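TRAP dicarboxylate transporter, DctP subunit (Sulfurospirillum deleyianum, PDB 4OVS) binds succinate and probably serves as the periplasmic solute-binding subunit of a TRAP dicarboxylate transporter. Local coordinates at residues Phe110-Leu120 against Asp141-His149; Phe46-Thr55 against Met255-Tyr266. One frame throughout, in Å; residues are numbered along the deposited sequence.

Contact 1. Residues Phe110-Leu120 against Asp141-His149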
# COMPACT_ATOMS: atom_id res chain seq x y z
N PHE A 110 -2.71 -6.81 12.10
CA PHE A 110 -1.47 -7.58 11.97
C PHE A 110 -0.51 -7.23 13.12
O PHE A 110 -0.19 -6.05 13.31
CB PHE A 110 -0.77 -7.31 10.62
CG PHE A 110 -1.54 -7.79 9.40
CD1 PHE A 110 -1.71 -9.15 9.14
CD2 PHE A 110 -2.09 -6.89 8.52
CE1 PHE A 110 -2.43 -9.59 8.01
CE2 PHE A 110 -2.81 -7.32 7.40
CZ PHE A 110 -2.98 -8.68 7.16
N ARG A 111 -0.02 -8.24 13.85
CA ARG A 111 0.83 -8.06 15.03
C ARG A 111 2.23 -7.70 14.65
O ARG A 111 2.92 -7.04 15.42
CB ARG A 111 0.93 -9.34 15.83
CG ARG A 111 -0.34 -9.89 16.34
CD ARG A 111 -0.09 -11.01 17.31
NE ARG A 111 0.60 -12.16 16.72
CZ ARG A 111 0.01 -13.08 15.96
NH1 ARG A 111 -1.28 -12.98 15.63
NH2 ARG A 111 0.71 -14.10 15.49
N ASP A 112 2.68 -8.16 13.49
CA ASP A 112 4.06 -7.98 13.07
C ASP A 112 4.20 -8.63 11.71
O ASP A 112 3.19 -9.08 11.16
CB ASP A 112 5.05 -8.52 14.10
CG ASP A 112 4.74 -9.93 14.55
OD1 ASP A 112 4.13 -10.70 13.79
OD2 ASP A 112 5.14 -10.30 15.67
N LYS A 113 5.40 -8.65 11.15
CA LYS A 113 5.58 -9.14 9.80
C LYS A 113 5.47 -10.65 9.74
O LYS A 113 5.08 -11.22 8.71
CB LYS A 113 6.94 -8.73 9.23
CG LYS A 113 7.08 -7.24 8.95
CD LYS A 113 6.35 -6.83 7.70
CE LYS A 113 6.49 -5.33 7.42
NZ LYS A 113 7.69 -4.93 6.60
N ASP A 114 5.85 -11.31 10.82
CA ASP A 114 5.73 -12.75 10.88
C ASP A 114 4.26 -13.12 10.73
O ASP A 114 3.89 -14.00 9.96
CB ASP A 114 6.30 -13.25 12.22
CG ASP A 114 6.09 -14.74 12.43
OD1 ASP A 114 6.87 -15.55 11.87
OD2 ASP A 114 5.16 -15.10 13.19
N HIS A 115 3.41 -12.43 11.49
CA HIS A 115 1.97 -12.65 11.40
C HIS A 115 1.49 -12.42 9.96
O HIS A 115 0.85 -13.28 9.37
CB HIS A 115 1.23 -11.73 12.36
CG HIS A 115 -0.24 -11.99 12.43
ND1 HIS A 115 -1.17 -11.01 12.71
CD2 HIS A 115 -0.95 -13.13 12.21
CE1 HIS A 115 -2.39 -11.54 12.68
NE2 HIS A 115 -2.27 -12.82 12.40
N LEU A 116 1.83 -11.25 9.42
CA LEU A 116 1.42 -10.84 8.08
C LEU A 116 1.68 -11.89 7.01
O LEU A 116 0.80 -12.30 6.23
CB LEU A 116 2.19 -9.57 7.69
CG LEU A 116 1.93 -8.99 6.30
CD1 LEU A 116 0.58 -8.35 6.34
CD2 LEU A 116 2.96 -7.95 5.83
N TYR A 117 2.92 -12.34 6.93
CA TYR A 117 3.29 -13.24 5.86
C TYR A 117 2.59 -14.63 6.00
O TYR A 117 2.26 -15.26 5.00
CB TYR A 117 4.80 -13.38 5.79
CG TYR A 117 5.46 -12.23 5.07
CD1 TYR A 117 5.13 -11.93 3.76
CD2 TYR A 117 6.40 -11.42 5.71
CE1 TYR A 117 5.72 -10.88 3.09
CE2 TYR A 117 7.00 -10.37 5.03
CZ TYR A 117 6.67 -10.11 3.75
OH TYR A 117 7.25 -9.06 3.09
N LYS A 118 2.35 -15.07 7.24
CA LYS A 118 1.60 -16.29 7.47
C LYS A 118 0.17 -16.13 6.97
O LYS A 118 -0.44 -17.10 6.53
CB LYS A 118 1.59 -16.66 8.95
CG LYS A 118 2.90 -17.30 9.46
CD LYS A 118 2.78 -17.73 10.92
CE LYS A 118 4.16 -18.03 11.55
NZ LYS A 118 4.15 -18.23 13.04
N VAL A 119 -0.38 -14.94 7.05
CA VAL A 119 -1.70 -14.70 6.50
C VAL A 119 -1.67 -14.62 4.98
O VAL A 119 -2.40 -15.35 4.28
CB VAL A 119 -2.34 -13.46 7.12
CG1 VAL A 119 -3.61 -13.09 6.38
CG2 VAL A 119 -2.63 -13.72 8.55
N LEU A 120 -0.81 -13.76 4.46
CA LEU A 120 -0.74 -13.51 3.03
C LEU A 120 -0.36 -14.74 2.23
O LEU A 120 -0.96 -14.98 1.19
CB LEU A 120 0.24 -12.37 2.69
CG LEU A 120 -0.12 -10.98 3.21
CD1 LEU A 120 0.86 -9.90 2.70
CD2 LEU A 120 -1.55 -10.61 2.89
N ASP A 141 1.04 -12.20 -6.93
CA ASP A 141 1.63 -12.31 -5.58
C ASP A 141 1.37 -11.09 -4.69
O ASP A 141 1.16 -10.02 -5.17
CB ASP A 141 3.15 -12.34 -5.66
CG ASP A 141 3.70 -13.62 -6.23
OD1 ASP A 141 3.33 -14.70 -5.70
OD2 ASP A 141 4.54 -13.53 -7.19
N TYR A 142 1.49 -11.26 -3.38
CA TYR A 142 1.52 -10.12 -2.49
C TYR A 142 2.92 -9.56 -2.29
O TYR A 142 3.89 -10.33 -2.13
CB TYR A 142 0.97 -10.50 -1.13
CG TYR A 142 -0.48 -10.91 -1.13
CD1 TYR A 142 -1.47 -9.96 -1.23
CD2 TYR A 142 -0.87 -12.23 -0.98
CE1 TYR A 142 -2.80 -10.30 -1.20
CE2 TYR A 142 -2.23 -12.58 -0.97
CZ TYR A 142 -3.19 -11.61 -1.07
OH TYR A 142 -4.55 -11.92 -1.05
N TRP A 143 2.97 -8.22 -2.30
CA TRP A 143 4.16 -7.39 -2.00
C TRP A 143 3.94 -6.55 -0.74
O TRP A 143 2.81 -6.24 -0.40
CB TRP A 143 4.44 -6.46 -3.16
CG TRP A 143 5.06 -7.07 -4.38
CD1 TRP A 143 5.17 -8.40 -4.67
CD2 TRP A 143 5.60 -6.37 -5.49
NE1 TRP A 143 5.81 -8.56 -5.89
CE2 TRP A 143 6.08 -7.33 -6.41
CE3 TRP A 143 5.78 -5.00 -5.80
CZ2 TRP A 143 6.74 -6.97 -7.60
CZ3 TRP A 143 6.43 -4.67 -6.95
CH2 TRP A 143 6.91 -5.64 -7.83
N ASP A 144 5.05 -6.16 -0.07
CA ASP A 144 5.05 -5.51 1.25
C ASP A 144 5.40 -4.01 1.06
O ASP A 144 6.26 -3.70 0.24
CB ASP A 144 6.19 -6.10 2.09
CG ASP A 144 6.23 -5.58 3.50
OD1 ASP A 144 5.26 -4.95 3.98
OD2 ASP A 144 7.27 -5.82 4.17
N ALA A 145 4.72 -3.14 1.78
CA ALA A 145 5.20 -1.77 1.96
C ALA A 145 5.67 -1.62 3.38
O ALA A 145 6.85 -1.61 3.61
CB ALA A 145 4.12 -0.69 1.59
N GLY A 146 4.73 -1.51 4.32
CA GLY A 146 5.05 -1.50 5.71
C GLY A 146 3.87 -1.02 6.54
O GLY A 146 2.81 -0.70 6.01
N PHE A 147 4.08 -0.97 7.84
CA PHE A 147 3.10 -0.41 8.74
C PHE A 147 3.05 1.11 8.59
O PHE A 147 4.02 1.75 8.21
CB PHE A 147 3.42 -0.81 10.18
CG PHE A 147 3.12 -2.24 10.47
CD1 PHE A 147 1.85 -2.63 10.89
CD2 PHE A 147 4.08 -3.20 10.30
CE1 PHE A 147 1.57 -3.93 11.14
CE2 PHE A 147 3.80 -4.51 10.55
CZ PHE A 147 2.54 -4.87 10.98
N LYS A 148 1.89 1.67 8.91
CA LYS A 148 1.54 3.04 8.60
C LYS A 148 1.74 3.94 9.83
O LYS A 148 1.59 3.48 10.96
CB LYS A 148 0.09 3.13 8.15
CG LYS A 148 -0.23 2.47 6.82
CD LYS A 148 -1.67 2.75 6.39
CE LYS A 148 -2.64 2.21 7.43
NZ LYS A 148 -4.04 2.15 6.94
N HIS A 149 2.01 5.23 9.59
CA HIS A 149 2.29 6.19 10.67
C HIS A 149 1.56 7.49 10.45
O HIS A 149 1.44 7.94 9.32
CB HIS A 149 3.78 6.49 10.72
CG HIS A 149 4.61 5.27 10.80
ND1 HIS A 149 4.65 4.48 11.93
CD2 HIS A 149 5.39 4.66 9.88
CE1 HIS A 149 5.42 3.44 11.70
NE2 HIS A 149 5.89 3.52 10.47
O HOH W 1 8.41 -2.26 5.92
O HOH W 2 9.32 -8.01 3.92
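Leu120 sets its CD2 methyl over one face of the Tyr142 ring where the end of helix 113-120 meets the strand, and this is the close-packed part of the contact. Leu120 CD2 stands 4.0 Å from the centroid of the Tyr142 ring and only 6° off its normal, a CH-pi contact, while Leu120 CB reaches Tyr142 CD2 at 3.8 Å. Tyr142 OH is hydrogen-bonded to Gly125 O. Near the other end, Phe147 turns its ring edge to the carbonyl of Phe110, with Phe147 CE1 3.5 Å from Phe110 O. Between the two lies a wetter, polar strip. Here the Lys113 chain, bent at chi2 and again at chi4, delivers NZ to the syn lone pair of Asp144 OD2 at 2.6 Å, a salt bridge. One water accepts from Lys113 NZ at 2.8 Å; another bridges Tyr117 OH and Asp144 OD2. Asp144 OD1 is hydrogen-bonded to Tyr233 OH of the neighbouring strand 233-241, which also carries the succinate-binding Tyr236. The packing thus joins a helix, nearly antiparallel at 163°, to the long sheet strand beside its classic beta bulge at Ala145-Gly146. A buried carboxylate with an ammonium, the Tyr233 hydroxyl and a water as partners is probably kept ionised.

Contact 2. Residues Phe46-Thr55 against Met255-Tyr266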
# COMPACT_ATOMS: atom_id res chain seq x y z
N PHE A 46 13.00 -4.40 -11.25
CA PHE A 46 13.66 -5.71 -11.26
C PHE A 46 12.87 -6.69 -12.12
O PHE A 46 13.42 -7.36 -12.98
CB PHE A 46 13.83 -6.20 -9.82
CG PHE A 46 14.64 -7.43 -9.71
CD1 PHE A 46 14.02 -8.66 -9.74
CD2 PHE A 46 16.01 -7.39 -9.63
CE1 PHE A 46 14.74 -9.84 -9.66
CE2 PHE A 46 16.74 -8.59 -9.57
CZ PHE A 46 16.09 -9.80 -9.57
N PHE A 47 11.57 -6.72 -11.93
CA PHE A 47 10.70 -7.50 -12.87
C PHE A 47 10.99 -7.18 -14.28
O PHE A 47 11.23 -8.08 -15.09
CB PHE A 47 9.27 -7.20 -12.58
CG PHE A 47 8.31 -7.75 -13.59
CD1 PHE A 47 8.12 -9.14 -13.72
CD2 PHE A 47 7.55 -6.91 -14.39
CE1 PHE A 47 7.25 -9.64 -14.64
CE2 PHE A 47 6.64 -7.44 -15.29
CZ PHE A 47 6.48 -8.79 -15.40
N ALA A 48 11.05 -5.89 -14.61
CA ALA A 48 11.23 -5.49 -15.99
C ALA A 48 12.55 -5.98 -16.56
O ALA A 48 12.63 -6.54 -17.66
CB ALA A 48 11.15 -3.94 -16.09
N LYS A 49 13.60 -5.80 -15.79
CA LYS A 49 14.92 -6.27 -16.18
C LYS A 49 14.96 -7.80 -16.40
O LYS A 49 15.55 -8.29 -17.36
CB LYS A 49 15.90 -5.90 -15.08
CG LYS A 49 17.34 -6.12 -15.47
CD LYS A 49 18.28 -5.96 -14.26
CE LYS A 49 18.53 -7.27 -13.50
NZ LYS A 49 19.68 -7.22 -12.51
N ARG A 50 14.33 -8.56 -15.51
CA ARG A 50 14.40 -10.03 -15.60
C ARG A 50 13.60 -10.61 -16.80
O ARG A 50 14.06 -11.55 -17.47
CB ARG A 50 13.94 -10.66 -14.30
CG ARG A 50 14.89 -10.41 -13.14
CD ARG A 50 16.24 -11.10 -13.39
NE ARG A 50 16.11 -12.55 -13.39
CZ ARG A 50 16.74 -13.40 -14.19
NH1 ARG A 50 17.55 -12.98 -15.16
NH2 ARG A 50 16.52 -14.71 -14.04
N VAL A 51 12.44 -10.05 -17.08
CA VAL A 51 11.70 -10.42 -18.31
C VAL A 51 12.60 -10.28 -19.55
O VAL A 51 12.71 -11.20 -20.34
CB VAL A 51 10.42 -9.62 -18.47
CG1 VAL A 51 9.80 -9.83 -19.88
CG2 VAL A 51 9.44 -10.00 -17.38
N GLY A 52 13.25 -9.13 -19.72
CA GLY A 52 14.19 -8.93 -20.81
C GLY A 52 15.27 -10.00 -20.90
O GLY A 52 15.54 -10.54 -21.97
N GLU A 53 15.92 -10.28 -19.77
CA GLU A 53 16.98 -11.28 -19.71
C GLU A 53 16.43 -12.68 -20.01
O GLU A 53 16.95 -13.38 -20.85
CB GLU A 53 17.66 -11.24 -18.34
CG GLU A 53 18.37 -9.93 -18.10
CD GLU A 53 18.93 -9.76 -16.68
OE1 GLU A 53 18.43 -10.40 -15.72
OE2 GLU A 53 19.89 -8.99 -16.52
N LEU A 54 15.34 -13.06 -19.38
CA LEU A 54 14.79 -14.41 -19.56
C LEU A 54 14.20 -14.65 -20.94
O LEU A 54 14.07 -15.78 -21.37
CB LEU A 54 13.74 -14.70 -18.49
CG LEU A 54 14.21 -14.97 -17.08
CD1 LEU A 54 13.09 -15.06 -16.09
CD2 LEU A 54 15.08 -16.22 -17.02
N THR A 55 13.85 -13.59 -21.67
CA THR A 55 13.28 -13.79 -22.98
C THR A 55 14.28 -13.47 -24.07
O THR A 55 13.90 -13.32 -25.22
CB THR A 55 12.02 -12.94 -23.22
OG1 THR A 55 12.35 -11.53 -23.18
CG2 THR A 55 10.99 -13.27 -22.19
N MSE A 255 8.29 -17.31 -18.83
CA MSE A 255 9.33 -16.34 -18.44
C MSE A 255 8.78 -15.13 -17.72
O MSE A 255 9.44 -14.57 -16.85
CB MSE A 255 10.10 -15.85 -19.64
CG MSE A 255 10.88 -16.91 -20.30
SE MSE A 255 9.92 -17.75 -21.75
CE MSE A 255 11.42 -18.02 -23.04
N VAL A 256 7.59 -14.70 -18.08
CA VAL A 256 6.99 -13.57 -17.40
C VAL A 256 6.71 -13.98 -15.97
O VAL A 256 6.97 -13.23 -15.02
CB VAL A 256 5.74 -13.08 -18.11
CG1 VAL A 256 4.92 -12.18 -17.24
CG2 VAL A 256 6.14 -12.33 -19.33
N LEU A 257 6.23 -15.19 -15.81
CA LEU A 257 5.82 -15.69 -14.51
C LEU A 257 7.04 -15.96 -13.63
O LEU A 257 6.97 -15.78 -12.43
CB LEU A 257 4.99 -16.98 -14.66
CG LEU A 257 3.59 -16.81 -15.27
CD1 LEU A 257 2.93 -18.16 -15.33
CD2 LEU A 257 2.70 -15.84 -14.51
N GLN A 258 8.13 -16.41 -14.22
CA GLN A 258 9.32 -16.65 -13.44
C GLN A 258 9.88 -15.26 -12.99
O GLN A 258 10.17 -15.03 -11.82
CB GLN A 258 10.34 -17.46 -14.25
CG GLN A 258 11.58 -17.75 -13.43
CD GLN A 258 12.72 -18.38 -14.21
OE1 GLN A 258 12.53 -19.23 -15.08
NE2 GLN A 258 13.93 -17.96 -13.87
N ALA A 259 9.96 -14.34 -13.94
CA ALA A 259 10.36 -12.97 -13.65
C ALA A 259 9.61 -12.41 -12.46
O ALA A 259 10.22 -11.86 -11.53
CB ALA A 259 10.16 -12.15 -14.83
N MSE A 260 8.30 -12.57 -12.44
CA MSE A 260 7.53 -12.03 -11.33
C MSE A 260 7.78 -12.71 -9.99
O MSE A 260 7.83 -12.03 -8.94
CB MSE A 260 6.04 -12.06 -11.61
CG MSE A 260 5.22 -11.29 -10.55
SE MSE A 260 5.68 -9.37 -10.45
CE MSE A 260 4.86 -8.79 -12.11
N LYS A 261 7.92 -14.05 -10.00
CA LYS A 261 8.29 -14.79 -8.80
C LYS A 261 9.59 -14.25 -8.16
O LYS A 261 9.65 -13.98 -6.97
CB LYS A 261 8.42 -16.29 -9.14
CG LYS A 261 8.60 -17.20 -7.92
CD LYS A 261 9.00 -18.64 -8.36
CE LYS A 261 9.20 -19.62 -7.19
NZ LYS A 261 7.94 -19.94 -6.41
N GLU A 262 10.63 -14.14 -8.97
CA GLU A 262 11.90 -13.63 -8.52
C GLU A 262 11.78 -12.21 -7.97
O GLU A 262 12.36 -11.87 -6.93
CB GLU A 262 12.90 -13.68 -9.68
CG GLU A 262 13.20 -15.06 -10.08
CD GLU A 262 14.27 -15.16 -11.16
OE1 GLU A 262 15.05 -14.20 -11.35
OE2 GLU A 262 14.35 -16.23 -11.80
N ALA A 263 10.97 -11.40 -8.64
CA ALA A 263 10.80 -10.01 -8.30
C ALA A 263 10.05 -9.85 -6.98
O ALA A 263 10.32 -8.92 -6.21
CB ALA A 263 10.07 -9.26 -9.42
N THR A 264 9.16 -10.78 -6.72
CA THR A 264 8.40 -10.79 -5.48
C THR A 264 9.35 -11.07 -4.31
O THR A 264 9.32 -10.37 -3.31
CB THR A 264 7.31 -11.87 -5.55
OG1 THR A 264 6.34 -11.53 -6.57
CG2 THR A 264 6.61 -12.02 -4.26
N GLU A 265 10.23 -12.06 -4.48
CA GLU A 265 11.23 -12.45 -3.43
C GLU A 265 12.14 -11.23 -3.16
O GLU A 265 12.41 -10.88 -2.02
CB GLU A 265 12.08 -13.64 -3.89
CG GLU A 265 13.47 -13.70 -3.20
CD GLU A 265 14.32 -14.92 -3.60
OE1 GLU A 265 14.55 -15.13 -4.83
OE2 GLU A 265 14.78 -15.66 -2.68
N TYR A 266 12.54 -10.56 -4.24
CA TYR A 266 13.44 -9.41 -4.16
C TYR A 266 12.76 -8.21 -3.50
O TYR A 266 13.32 -7.58 -2.62
CB TYR A 266 13.91 -9.04 -5.56
CG TYR A 266 14.63 -7.74 -5.58
CD1 TYR A 266 15.87 -7.63 -5.00
CD2 TYR A 266 14.09 -6.63 -6.19
CE1 TYR A 266 16.57 -6.42 -5.00
CE2 TYR A 266 14.77 -5.42 -6.21
CZ TYR A 266 16.01 -5.32 -5.61
OH TYR A 266 16.71 -4.14 -5.59
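Phe47 and Ala259 interlock as reciprocal knobs into holes between helix 39-54 and helix 253-289, the axes of the two segments approaching to 8.5 Å at 143°. Among the apolar contacts, the Phe47 side chain enters the hole formed by Val256, Ala259, Met260 and Ala263, and Ala259 sits among Phe47, Arg50, Val51 and Leu54. Ala259 and Ala263 both point at the partner helix, consistent with the close approach. Val51 CG2 presses on Ala259 CB at 3.4 Å, tighter than usual for two carbons. Leu54 and Thr55 close the far end against Met255, a selenomethionine.

The aromatic contacts are of two sorts. Phe46 and Tyr266 form an offset stack, centroids 4.6 Å apart and planes at 27°. Phe47 is sandwiched: Met260, also a selenomethionine, makes a Met-aromatic pair with a CH-pi contact, CE 3.5 Å from the ring centroid, and Val51 CG2 covers the opposite face nearer the rim.

The polar contacts form a salt-bridge network. Arg50 NH1 bridges to Glu53 OE1 at 2.8 Å, and Gln258 NE2 hydrogen-bonds Glu262 OE2 at 2.7 Å. The Arg50 guanidinium lies nearly coplanar with the Glu262 carboxylate; beside a weak NH2-OE2 bond, Glu262 OE1 receives Arg50 NE at 2.8 Å and NH2 at 3.1 Å.

How the contacts relate
Both segments of contact 1 fall between those of contact 2 along the chain: helix 39-54 comes first, then helix 113-120 and strand 137-152, and finally the long helix 253-289. The centres lie 22 Å apart, yet the two contacts touch through Thr264, whose OG1 is 2.8 Å from Asp141 OD2 and 3.1 Å from Trp143 NE1, both probable hydrogen bonds; Trp143 also packs on Met260. Strand 137-152 therefore packs against both helix 113-120 and helix 253-289, and the latter carries helix 39-54 in turn. Strand 233-241, paired with strand 137-152, supplies Tyr236 of the succinate site, while helix 39-54 supplies Lys40, so both contacts probably help frame that site, contact 2 from farther off.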